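Local coordinates for carboxypeptidase D (Drosophila melanogaster, PDB 3MN8), which releases C-terminal arginine and lysine from peptides and proteins as a zinc-dependent metallocarboxypeptidase of the M14 family, here its active first catalytic domain with the transthyretin-like domain, at residues P93-A98 with V202-S207; D136-P141 with K208-S213; N355-V358 with K364-R367; G372-L377 with L412-A417. All blocks are in the same frame, centred on the assembly; numbering follows the deposited sequence.

Contact 1. Residues P93-A98 with V202-S207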
loop_
_atom_site.group_PDB
_atom_site.type_symbol
_atom_site.label_atom_id
_atom_site.label_comp_id
_atom_site.label_asym_id
_atom_site.label_seq_id
_atom_site.Cartn_x
_atom_site.Cartn_y
_atom_site.Cartn_z
ATOM N N PRO A 93 -2.487 -0.512 10.427
ATOM C CA PRO A 93 -3.103 -1.218 9.303
ATOM C C PRO A 93 -2.350 -0.843 8.034
ATOM O O PRO A 93 -1.938 0.304 7.843
ATOM C CB PRO A 93 -4.546 -0.678 9.264
ATOM C CG PRO A 93 -4.566 0.514 10.163
ATOM C CD PRO A 93 -3.181 0.741 10.739
ATOM N N VAL A 94 -2.150 -1.825 7.170
ATOM C CA VAL A 94 -1.404 -1.611 5.954
ATOM C C VAL A 94 -2.078 -2.438 4.874
ATOM O O VAL A 94 -2.797 -3.390 5.194
ATOM C CB VAL A 94 0.052 -2.073 6.125
ATOM C CG1 VAL A 94 0.854 -1.784 4.871
ATOM C CG2 VAL A 94 0.685 -1.406 7.344
ATOM N N LYS A 95 -1.865 -2.077 3.607
ATOM C CA LYS A 95 -2.419 -2.840 2.483
ATOM C C LYS A 95 -1.471 -2.973 1.288
ATOM O O LYS A 95 -0.647 -2.095 1.014
ATOM C CB LYS A 95 -3.757 -2.253 2.025
ATOM C CG LYS A 95 -3.678 -0.850 1.453
ATOM C CD LYS A 95 -4.701 0.053 2.138
ATOM C CE LYS A 95 -5.195 1.145 1.196
ATOM N NZ LYS A 95 -4.110 1.935 0.553
ATOM N N TYR A 96 -1.590 -4.097 0.595
ATOM C CA TYR A 96 -0.944 -4.290 -0.700
ATOM C C TYR A 96 -2.016 -4.560 -1.757
ATOM O O TYR A 96 -2.837 -5.472 -1.600
ATOM C CB TYR A 96 0.027 -5.470 -0.652
ATOM C CG TYR A 96 1.410 -5.112 -0.166
ATOM C CD1 TYR A 96 1.864 -3.800 -0.214
ATOM C CD2 TYR A 96 2.271 -6.090 0.329
ATOM C CE1 TYR A 96 3.134 -3.471 0.210
ATOM C CE2 TYR A 96 3.546 -5.768 0.764
ATOM C CZ TYR A 96 3.970 -4.451 0.705
ATOM O OH TYR A 96 5.228 -4.088 1.137
ATOM N N ILE A 97 -2.045 -3.765 -2.822
ATOM C CA ILE A 97 -2.967 -4.087 -3.907
ATOM C C ILE A 97 -2.183 -4.443 -5.158
ATOM O O ILE A 97 -1.074 -3.944 -5.358
ATOM C CB ILE A 97 -4.001 -2.968 -4.206
ATOM C CG1 ILE A 97 -4.879 -2.657 -2.977
ATOM C CG2 ILE A 97 -4.914 -3.418 -5.333
ATOM C CD1 ILE A 97 -4.327 -1.625 -2.039
ATOM N N ALA A 98 -2.751 -5.316 -5.987
ATOM C CA ALA A 98 -2.117 -5.695 -7.241
ATOM C C ALA A 98 -3.118 -5.769 -8.397
ATOM O O ALA A 98 -4.325 -5.649 -8.207
ATOM C CB ALA A 98 -1.406 -7.016 -7.074
ATOM N N VAL A 202 -12.308 2.941 -3.096
ATOM C CA VAL A 202 -12.455 4.244 -2.478
ATOM C C VAL A 202 -13.035 4.052 -1.084
ATOM O O VAL A 202 -12.467 4.517 -0.100
ATOM C CB VAL A 202 -13.374 5.148 -3.298
ATOM C CG1 VAL A 202 -13.808 6.352 -2.465
ATOM C CG2 VAL A 202 -12.665 5.577 -4.590
ATOM N N ASN A 203 -14.155 3.336 -1.019
ATOM C CA ASN A 203 -14.874 3.101 0.224
ATOM C C ASN A 203 -13.983 2.471 1.253
ATOM O O ASN A 203 -14.020 2.810 2.436
ATOM C CB ASN A 203 -16.043 2.151 -0.022
ATOM C CG ASN A 203 -17.306 2.872 -0.405
ATOM O OD1 ASN A 203 -17.287 4.050 -0.790
ATOM N ND2 ASN A 203 -18.429 2.168 -0.299
ATOM N N TRP A 204 -13.192 1.523 0.782
ATOM C CA TRP A 204 -12.322 0.762 1.649
ATOM C C TRP A 204 -11.230 1.652 2.199
ATOM O O TRP A 204 -11.025 1.743 3.414
ATOM C CB TRP A 204 -11.727 -0.406 0.870
ATOM C CG TRP A 204 -11.043 -1.402 1.721
ATOM C CD1 TRP A 204 -11.524 -1.969 2.868
ATOM C CD2 TRP A 204 -9.743 -1.977 1.499
ATOM N NE1 TRP A 204 -10.594 -2.852 3.382
ATOM C CE2 TRP A 204 -9.495 -2.875 2.559
ATOM C CE3 TRP A 204 -8.764 -1.811 0.515
ATOM C CZ2 TRP A 204 -8.308 -3.603 2.659
ATOM C CZ3 TRP A 204 -7.591 -2.533 0.618
ATOM C CH2 TRP A 204 -7.373 -3.417 1.678
ATOM N N ILE A 205 -10.550 2.341 1.296
ATOM C CA ILE A 205 -9.397 3.166 1.662
ATOM C C ILE A 205 -9.730 4.183 2.765
ATOM O O ILE A 205 -8.910 4.426 3.660
ATOM C CB ILE A 205 -8.774 3.859 0.403
ATOM C CG1 ILE A 205 -8.249 2.810 -0.583
ATOM C CG2 ILE A 205 -7.648 4.794 0.786
ATOM C CD1 ILE A 205 -7.992 3.344 -1.976
ATOM N N VAL A 206 -10.930 4.758 2.710
ATOM C CA VAL A 206 -11.344 5.765 3.691
ATOM C C VAL A 206 -12.020 5.130 4.908
ATOM O O VAL A 206 -12.369 5.821 5.869
ATOM C CB VAL A 206 -12.297 6.820 3.075
ATOM C CG1 VAL A 206 -11.587 7.617 1.983
ATOM C CG2 VAL A 206 -13.550 6.154 2.533
ATOM N N SER A 207 -12.179 3.808 4.873
ATOM C CA SER A 207 -12.919 3.101 5.917
ATOM C C SER A 207 -12.043 2.752 7.118
ATOM O O SER A 207 -12.546 2.475 8.206
ATOM C CB SER A 207 -13.591 1.844 5.343
ATOM O OG SER A 207 -12.711 0.730 5.328
#

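Contact 2. Residues D136-P141 with K208-S213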
loop_
_atom_site.group_PDB
_atom_site.type_symbol
_atom_site.label_atom_id
_atom_site.label_comp_id
_atom_site.label_asym_id
_atom_site.label_seq_id
_atom_site.Cartn_x
_atom_site.Cartn_y
_atom_site.Cartn_z
ATOM N N ASP A 136 -1.036 -4.850 11.074
ATOM C CA ASP A 136 -2.311 -5.354 10.576
ATOM C C ASP A 136 -2.295 -5.307 9.056
ATOM O O ASP A 136 -2.379 -4.230 8.451
ATOM C CB ASP A 136 -3.445 -4.493 11.098
ATOM C CG ASP A 136 -4.573 -5.308 11.657
ATOM O OD1 ASP A 136 -4.352 -6.065 12.626
ATOM O OD2 ASP A 136 -5.692 -5.178 11.130
ATOM N N ILE A 137 -2.195 -6.477 8.439
ATOM C CA ILE A 137 -1.878 -6.540 7.036
ATOM C C ILE A 137 -3.032 -7.026 6.157
ATOM O O ILE A 137 -3.658 -8.050 6.438
ATOM C CB ILE A 137 -0.652 -7.410 6.821
ATOM C CG1 ILE A 137 0.565 -6.811 7.560
ATOM C CG2 ILE A 137 -0.396 -7.585 5.331
ATOM C CD1 ILE A 137 1.740 -7.800 7.751
ATOM N N TYR A 138 -3.301 -6.276 5.088
ATOM C CA TYR A 138 -4.321 -6.632 4.100
ATOM C C TYR A 138 -3.744 -6.824 2.688
ATOM O O TYR A 138 -3.041 -5.945 2.156
ATOM C CB TYR A 138 -5.401 -5.557 4.041
ATOM C CG TYR A 138 -6.162 -5.368 5.322
ATOM C CD1 TYR A 138 -5.619 -4.653 6.371
ATOM C CD2 TYR A 138 -7.435 -5.892 5.472
ATOM C CE1 TYR A 138 -6.322 -4.466 7.535
ATOM C CE2 TYR A 138 -8.145 -5.710 6.626
ATOM C CZ TYR A 138 -7.587 -4.997 7.657
ATOM O OH TYR A 138 -8.278 -4.810 8.836
ATOM N N LEU A 139 -4.067 -7.968 2.087
ATOM C CA LEU A 139 -3.563 -8.328 0.765
ATOM C C LEU A 139 -4.686 -8.446 -0.274
ATOM O O LEU A 139 -5.638 -9.230 -0.114
ATOM C CB LEU A 139 -2.761 -9.631 0.832
ATOM C CG LEU A 139 -1.677 -9.728 1.909
ATOM C CD1 LEU A 139 -0.958 -11.079 1.822
ATOM C CD2 LEU A 139 -0.695 -8.563 1.783
ATOM N N VAL A 140 -4.562 -7.650 -1.333
ATOM C CA VAL A 140 -5.506 -7.655 -2.441
ATOM C C VAL A 140 -4.770 -8.028 -3.737
ATOM O O VAL A 140 -4.314 -7.149 -4.487
ATOM C CB VAL A 140 -6.178 -6.270 -2.603
ATOM C CG1 VAL A 140 -7.337 -6.337 -3.604
ATOM C CG2 VAL A 140 -6.658 -5.742 -1.252
ATOM N N PRO A 141 -4.636 -9.337 -4.000
ATOM C CA PRO A 141 -3.964 -9.861 -5.198
ATOM C C PRO A 141 -4.472 -9.250 -6.511
ATOM O O PRO A 141 -3.676 -8.981 -7.411
ATOM C CB PRO A 141 -4.287 -11.362 -5.146
ATOM C CG PRO A 141 -4.460 -11.645 -3.713
ATOM C CD PRO A 141 -5.097 -10.421 -3.114
ATOM N N LYS A 208 -10.734 2.773 6.914
ATOM C CA LYS A 208 -9.781 2.467 7.971
ATOM C C LYS A 208 -8.573 3.384 7.874
ATOM O O LYS A 208 -8.227 3.863 6.801
ATOM C CB LYS A 208 -9.310 1.013 7.859
ATOM C CG LYS A 208 -10.423 0.005 7.970
ATOM C CD LYS A 208 -9.923 -1.428 8.051
ATOM C CE LYS A 208 -11.089 -2.325 8.492
ATOM N NZ LYS A 208 -10.786 -3.782 8.644
ATOM N N PRO A 209 -7.914 3.613 9.004
ATOM C CA PRO A 209 -6.770 4.520 9.064
ATOM C C PRO A 209 -5.490 3.861 8.534
ATOM O O PRO A 209 -4.495 3.730 9.254
ATOM C CB PRO A 209 -6.636 4.765 10.560
ATOM C CG PRO A 209 -7.092 3.464 11.164
ATOM C CD PRO A 209 -8.248 3.051 10.330
ATOM N N PHE A 210 -5.509 3.449 7.276
ATOM C CA PHE A 210 -4.323 2.849 6.687
ATOM C C PHE A 210 -3.112 3.755 6.798
ATOM O O PHE A 210 -3.197 4.957 6.580
ATOM C CB PHE A 210 -4.581 2.459 5.240
ATOM C CG PHE A 210 -5.484 1.284 5.110
ATOM C CD1 PHE A 210 -6.800 1.441 4.702
ATOM C CD2 PHE A 210 -5.038 0.023 5.446
ATOM C CE1 PHE A 210 -7.641 0.358 4.594
ATOM C CE2 PHE A 210 -5.877 -1.063 5.341
ATOM C CZ PHE A 210 -7.182 -0.896 4.916
ATOM N N VAL A 211 -1.985 3.158 7.149
ATOM C CA VAL A 211 -0.778 3.911 7.444
ATOM C C VAL A 211 0.156 3.937 6.243
ATOM O O VAL A 211 0.724 4.970 5.908
ATOM C CB VAL A 211 -0.020 3.314 8.658
ATOM C CG1 VAL A 211 1.367 3.925 8.775
ATOM C CG2 VAL A 211 -0.826 3.500 9.961
ATOM N N LEU A 212 0.297 2.789 5.598
ATOM C CA LEU A 212 1.209 2.618 4.474
ATOM C C LEU A 212 0.557 1.683 3.457
ATOM O O LEU A 212 -0.292 0.875 3.819
ATOM C CB LEU A 212 2.536 2.028 4.976
ATOM C CG LEU A 212 3.582 1.460 4.004
ATOM C CD1 LEU A 212 3.926 2.467 2.933
ATOM C CD2 LEU A 212 4.842 1.045 4.769
ATOM N N SER A 213 0.964 1.779 2.195
ATOM C CA SER A 213 0.352 0.986 1.131
ATOM C C SER A 213 1.198 0.950 -0.137
ATOM O O SER A 213 2.028 1.818 -0.382
ATOM C CB SER A 213 -1.029 1.558 0.791
ATOM O OG SER A 213 -1.569 0.917 -0.348
#

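Contact 3. Residues N355-V358 with K364-R367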
loop_
_atom_site.group_PDB
_atom_site.type_symbol
_atom_site.label_atom_id
_atom_site.label_comp_id
_atom_site.label_asym_id
_atom_site.label_seq_id
_atom_site.Cartn_x
_atom_site.Cartn_y
_atom_site.Cartn_z
ATOM N N ASN A 355 -6.165 16.500 14.743
ATOM C CA ASN A 355 -5.052 16.691 13.825
ATOM C C ASN A 355 -3.713 16.719 14.544
ATOM O O ASN A 355 -3.559 17.365 15.583
ATOM C CB ASN A 355 -5.236 17.959 12.994
ATOM C CG ASN A 355 -6.193 17.760 11.834
ATOM O OD1 ASN A 355 -7.203 18.457 11.721
ATOM N ND2 ASN A 355 -5.881 16.801 10.964
ATOM N N VAL A 356 -2.747 16.006 13.987
ATOM C CA VAL A 356 -1.398 15.965 14.533
ATOM C C VAL A 356 -0.405 16.537 13.519
ATOM O O VAL A 356 -0.204 15.966 12.438
ATOM C CB VAL A 356 -0.995 14.524 14.937
ATOM C CG1 VAL A 356 0.485 14.458 15.298
ATOM C CG2 VAL A 356 -1.875 14.023 16.097
ATOM N N TYR A 357 0.206 17.668 13.876
ATOM C CA TYR A 357 1.078 18.392 12.968
ATOM C C TYR A 357 2.555 18.260 13.319
ATOM O O TYR A 357 2.920 18.259 14.498
ATOM C CB TYR A 357 0.728 19.880 12.957
ATOM C CG TYR A 357 -0.567 20.286 12.273
ATOM C CD1 TYR A 357 -1.742 20.441 13.001
ATOM C CD2 TYR A 357 -0.601 20.565 10.909
ATOM C CE1 TYR A 357 -2.924 20.838 12.378
ATOM C CE2 TYR A 357 -1.769 20.958 10.282
ATOM C CZ TYR A 357 -2.926 21.091 11.014
ATOM O OH TYR A 357 -4.085 21.484 10.379
ATOM N N VAL A 358 3.391 18.176 12.277
ATOM C CA VAL A 358 4.846 18.196 12.407
ATOM C C VAL A 358 5.407 19.431 11.722
ATOM O O VAL A 358 5.161 19.655 10.537
ATOM C CB VAL A 358 5.501 16.930 11.788
ATOM C CG1 VAL A 358 7.036 17.007 11.849
ATOM C CG2 VAL A 358 5.000 15.661 12.485
ATOM N N LYS A 364 0.587 18.211 5.589
ATOM C CA LYS A 364 0.061 16.858 5.692
ATOM C C LYS A 364 -0.105 16.424 7.142
ATOM O O LYS A 364 0.716 15.677 7.662
ATOM C CB LYS A 364 0.960 15.868 4.960
ATOM C CG LYS A 364 0.434 14.439 4.955
ATOM C CD LYS A 364 -0.992 14.406 4.455
ATOM C CE LYS A 364 -1.466 13.002 4.096
ATOM N NZ LYS A 364 -2.948 13.022 3.937
ATOM N N PRO A 365 -1.174 16.895 7.796
ATOM C CA PRO A 365 -1.527 16.454 9.146
ATOM C C PRO A 365 -2.047 15.025 9.129
ATOM O O PRO A 365 -2.549 14.557 8.102
ATOM C CB PRO A 365 -2.671 17.394 9.542
ATOM C CG PRO A 365 -2.848 18.350 8.414
ATOM C CD PRO A 365 -2.203 17.764 7.213
ATOM N N MET A 366 -1.926 14.337 10.258
ATOM C CA MET A 366 -2.538 13.026 10.407
ATOM C C MET A 366 -3.835 13.232 11.131
ATOM O O MET A 366 -3.893 14.020 12.061
ATOM C CB MET A 366 -1.659 12.097 11.233
ATOM C CG MET A 366 -0.394 11.631 10.530
ATOM S SD MET A 366 -0.737 10.726 9.015
ATOM C CE MET A 366 -0.281 11.957 7.784
ATOM N N ARG A 367 -4.870 12.522 10.704
ATOM C CA ARG A 367 -6.172 12.596 11.353
ATOM C C ARG A 367 -6.342 11.378 12.258
ATOM O O ARG A 367 -6.246 10.243 11.795
ATOM C CB ARG A 367 -7.263 12.664 10.278
ATOM C CG ARG A 367 -8.669 12.695 10.791
ATOM C CD ARG A 367 -9.282 11.321 10.645
ATOM N NE ARG A 367 -10.638 11.426 10.144
ATOM C CZ ARG A 367 -11.087 11.000 8.965
ATOM N NH1 ARG A 367 -10.304 10.374 8.092
ATOM N NH2 ARG A 367 -12.364 11.198 8.676
HETATM O O HOH W 1 1.449 15.340 10.351
#

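Contact 4. Residues G372-L377 with L412-A417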
loop_
_atom_site.group_PDB
_atom_site.type_symbol
_atom_site.label_atom_id
_atom_site.label_comp_id
_atom_site.label_asym_id
_atom_site.label_seq_id
_atom_site.Cartn_x
_atom_site.Cartn_y
_atom_site.Cartn_z
ATOM N N GLY A 372 -8.510 7.689 18.597
ATOM C CA GLY A 372 -7.572 8.778 18.792
ATOM C C GLY A 372 -6.140 8.400 18.486
ATOM O O GLY A 372 -5.201 9.036 18.949
ATOM N N GLU A 373 -5.973 7.358 17.693
ATOM C CA GLU A 373 -4.646 6.914 17.317
ATOM C C GLU A 373 -4.138 7.646 16.088
ATOM O O GLU A 373 -4.918 8.049 15.222
ATOM C CB GLU A 373 -4.636 5.415 17.018
ATOM C CG GLU A 373 -5.763 4.624 17.623
ATOM C CD GLU A 373 -5.799 3.203 17.082
ATOM O OE1 GLU A 373 -4.847 2.446 17.377
ATOM O OE2 GLU A 373 -6.769 2.851 16.359
ATOM N N TYR A 374 -2.819 7.796 16.012
ATOM C CA TYR A 374 -2.175 8.314 14.815
ATOM C C TYR A 374 -0.801 7.663 14.693
ATOM O O TYR A 374 -0.171 7.300 15.692
ATOM C CB TYR A 374 -2.015 9.829 14.883
ATOM C CG TYR A 374 -0.869 10.247 15.771
ATOM C CD1 TYR A 374 -1.068 10.507 17.130
ATOM C CD2 TYR A 374 0.424 10.354 15.258
ATOM C CE1 TYR A 374 0.002 10.864 17.953
ATOM C CE2 TYR A 374 1.490 10.711 16.069
ATOM C CZ TYR A 374 1.272 10.965 17.412
ATOM O OH TYR A 374 2.330 11.322 18.204
ATOM N N TRP A 375 -0.355 7.500 13.455
ATOM C CA TRP A 375 0.985 7.044 13.173
ATOM C C TRP A 375 1.548 8.051 12.199
ATOM O O TRP A 375 0.944 8.297 11.152
ATOM C CB TRP A 375 0.969 5.678 12.489
ATOM C CG TRP A 375 0.210 4.632 13.216
ATOM C CD1 TRP A 375 0.727 3.592 13.949
ATOM C CD2 TRP A 375 -1.213 4.495 13.270
ATOM N NE1 TRP A 375 -0.295 2.829 14.468
ATOM C CE2 TRP A 375 -1.494 3.365 14.069
ATOM C CE3 TRP A 375 -2.282 5.225 12.727
ATOM C CZ2 TRP A 375 -2.790 2.957 14.340
ATOM C CZ3 TRP A 375 -3.566 4.821 13.006
ATOM C CH2 TRP A 375 -3.812 3.698 13.800
ATOM N N ARG A 376 2.692 8.642 12.525
ATOM C CA ARG A 376 3.302 9.596 11.615
ATOM C C ARG A 376 4.656 9.078 11.175
ATOM O O ARG A 376 5.639 9.079 11.932
ATOM C CB ARG A 376 3.415 10.979 12.253
ATOM C CG ARG A 376 4.107 12.025 11.385
ATOM C CD ARG A 376 3.325 12.338 10.126
ATOM N NE ARG A 376 4.020 13.311 9.281
ATOM C CZ ARG A 376 3.623 13.690 8.069
ATOM N NH1 ARG A 376 2.529 13.181 7.524
ATOM N NH2 ARG A 376 4.322 14.585 7.393
ATOM N N LEU A 377 4.691 8.608 9.938
ATOM C CA LEU A 377 5.914 8.057 9.394
ATOM C C LEU A 377 6.928 9.170 9.292
ATOM O O LEU A 377 6.624 10.247 8.788
ATOM C CB LEU A 377 5.651 7.461 8.016
ATOM C CG LEU A 377 4.586 6.372 7.960
ATOM C CD1 LEU A 377 4.615 5.711 6.596
ATOM C CD2 LEU A 377 4.790 5.352 9.071
ATOM N N LEU A 412 4.146 8.749 21.584
ATOM C CA LEU A 412 4.081 10.169 21.877
ATOM C C LEU A 412 2.616 10.561 21.877
ATOM O O LEU A 412 1.966 10.547 20.839
ATOM C CB LEU A 412 4.846 10.971 20.817
ATOM C CG LEU A 412 4.985 12.483 21.031
ATOM C CD1 LEU A 412 5.929 12.775 22.176
ATOM C CD2 LEU A 412 5.471 13.174 19.769
ATOM N N ASP A 413 2.095 10.890 23.054
ATOM C CA ASP A 413 0.664 11.141 23.216
ATOM C C ASP A 413 0.375 12.606 23.450
ATOM O O ASP A 413 1.277 13.405 23.672
ATOM C CB ASP A 413 0.097 10.345 24.398
ATOM C CG ASP A 413 0.166 8.846 24.191
ATOM O OD1 ASP A 413 0.503 8.390 23.076
ATOM O OD2 ASP A 413 -0.133 8.123 25.160
ATOM N N PHE A 414 -0.907 12.935 23.424
ATOM C CA PHE A 414 -1.355 14.287 23.661
ATOM C C PHE A 414 -2.640 14.304 24.475
ATOM O O PHE A 414 -3.580 13.555 24.185
ATOM C CB PHE A 414 -1.576 15.003 22.333
ATOM C CG PHE A 414 -0.330 15.134 21.512
ATOM C CD1 PHE A 414 0.019 14.143 20.606
ATOM C CD2 PHE A 414 0.503 16.240 21.653
ATOM C CE1 PHE A 414 1.171 14.254 19.843
ATOM C CE2 PHE A 414 1.661 16.362 20.899
ATOM C CZ PHE A 414 1.996 15.368 19.988
ATOM N N LYS A 415 -2.660 15.143 25.507
ATOM C CA LYS A 415 -3.904 15.533 26.156
ATOM C C LYS A 415 -4.255 16.969 25.763
ATOM O O LYS A 415 -3.415 17.872 25.820
ATOM C CB LYS A 415 -3.825 15.379 27.675
ATOM C CG LYS A 415 -3.720 13.942 28.125
ATOM C CD LYS A 415 -4.120 13.782 29.584
ATOM C CE LYS A 415 -4.377 12.316 29.936
ATOM N NZ LYS A 415 -4.979 12.170 31.298
ATOM N N LEU A 416 -5.501 17.158 25.341
ATOM C CA LEU A 416 -5.997 18.462 24.923
ATOM C C LEU A 416 -7.132 18.881 25.824
ATOM O O LEU A 416 -7.997 18.064 26.155
ATOM C CB LEU A 416 -6.524 18.403 23.490
ATOM C CG LEU A 416 -5.612 17.833 22.410
ATOM C CD1 LEU A 416 -6.267 17.931 21.029
ATOM C CD2 LEU A 416 -4.291 18.562 22.438
ATOM N N ALA A 417 -7.132 20.154 26.214
ATOM C CA ALA A 417 -8.199 20.693 27.045
ATOM C C ALA A 417 -9.259 21.300 26.144
ATOM O O ALA A 417 -8.942 21.801 25.074
ATOM C CB ALA A 417 -7.657 21.722 28.008
#

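Contact 1. Residues P93-A98 with V202-S207
Lys-95 and Trp-204 pass each other in opposite directions, and the close part of the contact lies where the aliphatic root of the lysine meets the six-membered half of the indole. Lys-95 CB sits 3.8 Å from Trp-204 CH2, coming at the ring obliquely. The lysine chain then bends and crosses the side chain of Ile-205 at about a right angle, its CE 3.9 Å from Ile-205 CG1. A trans first torsion in Trp-204 (chi1 -168°) directs the indole from the helix toward the strand. Packing is looser at the next inward-pointing residue, where Ile-97 CD1 stays near the ring plane, 4.3 Å from CZ3 at the edge of Trp-204. On the solvent side lie Val-206 and Ser-207, both exposed, and the Trp-204 carbonyl O accepts there from Ser-207 N and from Ser-207 OG, the latter at 2.7 Å and in the carbonyl plane. The buried ammonium of Lys-95 is satisfied by Asn-293 OD1, while Phe-210 takes a cation-pi contact from the same lysine. Helix 196-205 thus covers strand 93-97 of the central mixed sheet, with helix 289-296 packed against Ile-205 and strand 212-217 alongside.

Contact 2. Residues D136-P141 with K208-S213
The ring of Phe-210 turns its edge to the face of Tyr-138 in an offset edge-to-face (T-shaped) pair, with planes at 83° and centroids 5.6 Å apart. The touching corner is Phe-210 CE2, which comes 3.7 Å from CD1 of Tyr-138; that CD1 in turn lies in the plane of the phenylalanine ring. His-64 also meets the tyrosine ring, at an intermediate tilt. At the far end of Tyr-138 the hydroxyl receives a hydrogen bond from Lys-208, NZ to OH 2.7 Å. The lysine gets there by being extended all the way beyond CG, and it crosses the tyrosine at about a right angle. Asp-136 OD2 lies 5.8 Å from Lys-208 NZ, too far for a salt bridge, though its charge may still favour the ammonium. A phenylalanine in place of Tyr-138 would probably keep the ring pair but leave the Lys-208 ammonium without this acceptor and its long chain freer to move. The two segments do not pair as neighbours: strand 93-97 runs between strands 136-140 and 212-217 in the central sheet. Tyr-138 reaches across that strand to the loop leading from helix 196-205 into strand 212-217, and strand 74-80 borders strand 136-140 on its other side.

Contact 3. Residues N355-V358 with K364-R367
Tyr-357 offers one ring face to Pro-365 because its CG stands anti to the carbonyl carbon, beside the backbone N (chi1 -72°), which brings the ring alongside the proline instead of away from it. Asn-355, two residues earlier, takes much the same first torsion, and its amide ND2 comes 3.6 Å from Pro-365 CB. That CB makes a CH-pi contact over one face of the tyrosine, 4.0 Å from the ring centroid and offset toward the rim, while Pro-365 CG lies beyond the rim, nearest to Tyr-357 CE2. The backbones of the two segments pair as well. Val-356 and Met-366 form the antiparallel hydrogen-bonded pair: Val-356 N to Met-366 O is 3.0 Å, with the donor in the carbonyl plane, and Met-366 N to Val-356 O is 3.2 Å. Val-356 O carries a second load, since a water donates to it at 2.7 Å and also to Lys-364 O, bridging the two segments just past the last paired residues. Asn-355 and Arg-367 follow as a non-hydrogen-bonded pair; the guanidinium of Arg-367 is bound by Asp-353 in a salt bridge. Strands 355-358 and 366-367 make a beta hairpin at the border of the antiparallel sheet in the C-terminal transthyretin-like domain, an all-beta fold.

Contact 4. Residues G372-L377 with L412-A417
Tyr-374 OH donates to the carbonyl O of Leu-412 at 2.8 Å, the one hydrogen bond that ties these two segments together. The donor approaches at a C=O...O angle of 137° and is tilted 28° from the carbonyl plane, while the carbonyl oxygen lies near the plane of the tyrosine ring, at its edge. Tyr-374 holds its ring with CG between the backbone N and the carbonyl carbon (chi1 77°), and from there the phenol spans the distance to the far strand. Two apolar groups flank the hydroxyl: Leu-412 CB is 3.6 Å from Tyr-374 OH, and Phe-414 CE1 lies equally near that oxygen. The two aromatic side chains cross at about a right angle, with the tyrosine oxygen near the plane of the Phe-414 ring and CE1 of Tyr-374 4.1 Å from CE1 of Phe-414. Replacing Tyr-374 by a phenylalanine would probably leave Leu-412 O without its hydroxyl donor and remove the polar tie between the segments. Strand 339-344 runs between the two in the mixed sheet, so the tyrosine reaches over it. Leu-412 and Phe-414 also pack on Val-385 of strand 381-388, and Tyr-374 meets Val-356, both in the antiparallel sheet. On the other face of strand 373-376, Glu-373 forms a salt bridge with Arg-87 of the catalytic domain. Side chains of the mixed and the antiparallel sheet thus meet face to face, consistent with the beta sandwich of a transthyretin-like domain.

Overall arrangement
The four contacts fall into two pairs, one for each domain. Contacts 1 and 2, with centres about 5 Å apart, share the central sheet of the catalytic domain, and their segments alternate along the chain; the side chain of Ile-97 lies about 11 Å from the bound zinc. Contacts 3 and 4, later in sequence with centres about 9 Å apart, belong to the two sheets of the transthyretin-like domain, away from the zinc site. Between the pairs the centres are 20 to 22 Å apart, yet the domains meet: Trp-375 of contact 4 packs on Pro-93, Pro-209 and Val-211. The C-terminal domain thus packs where strand 93-97 begins and on the loop before strand 212-217.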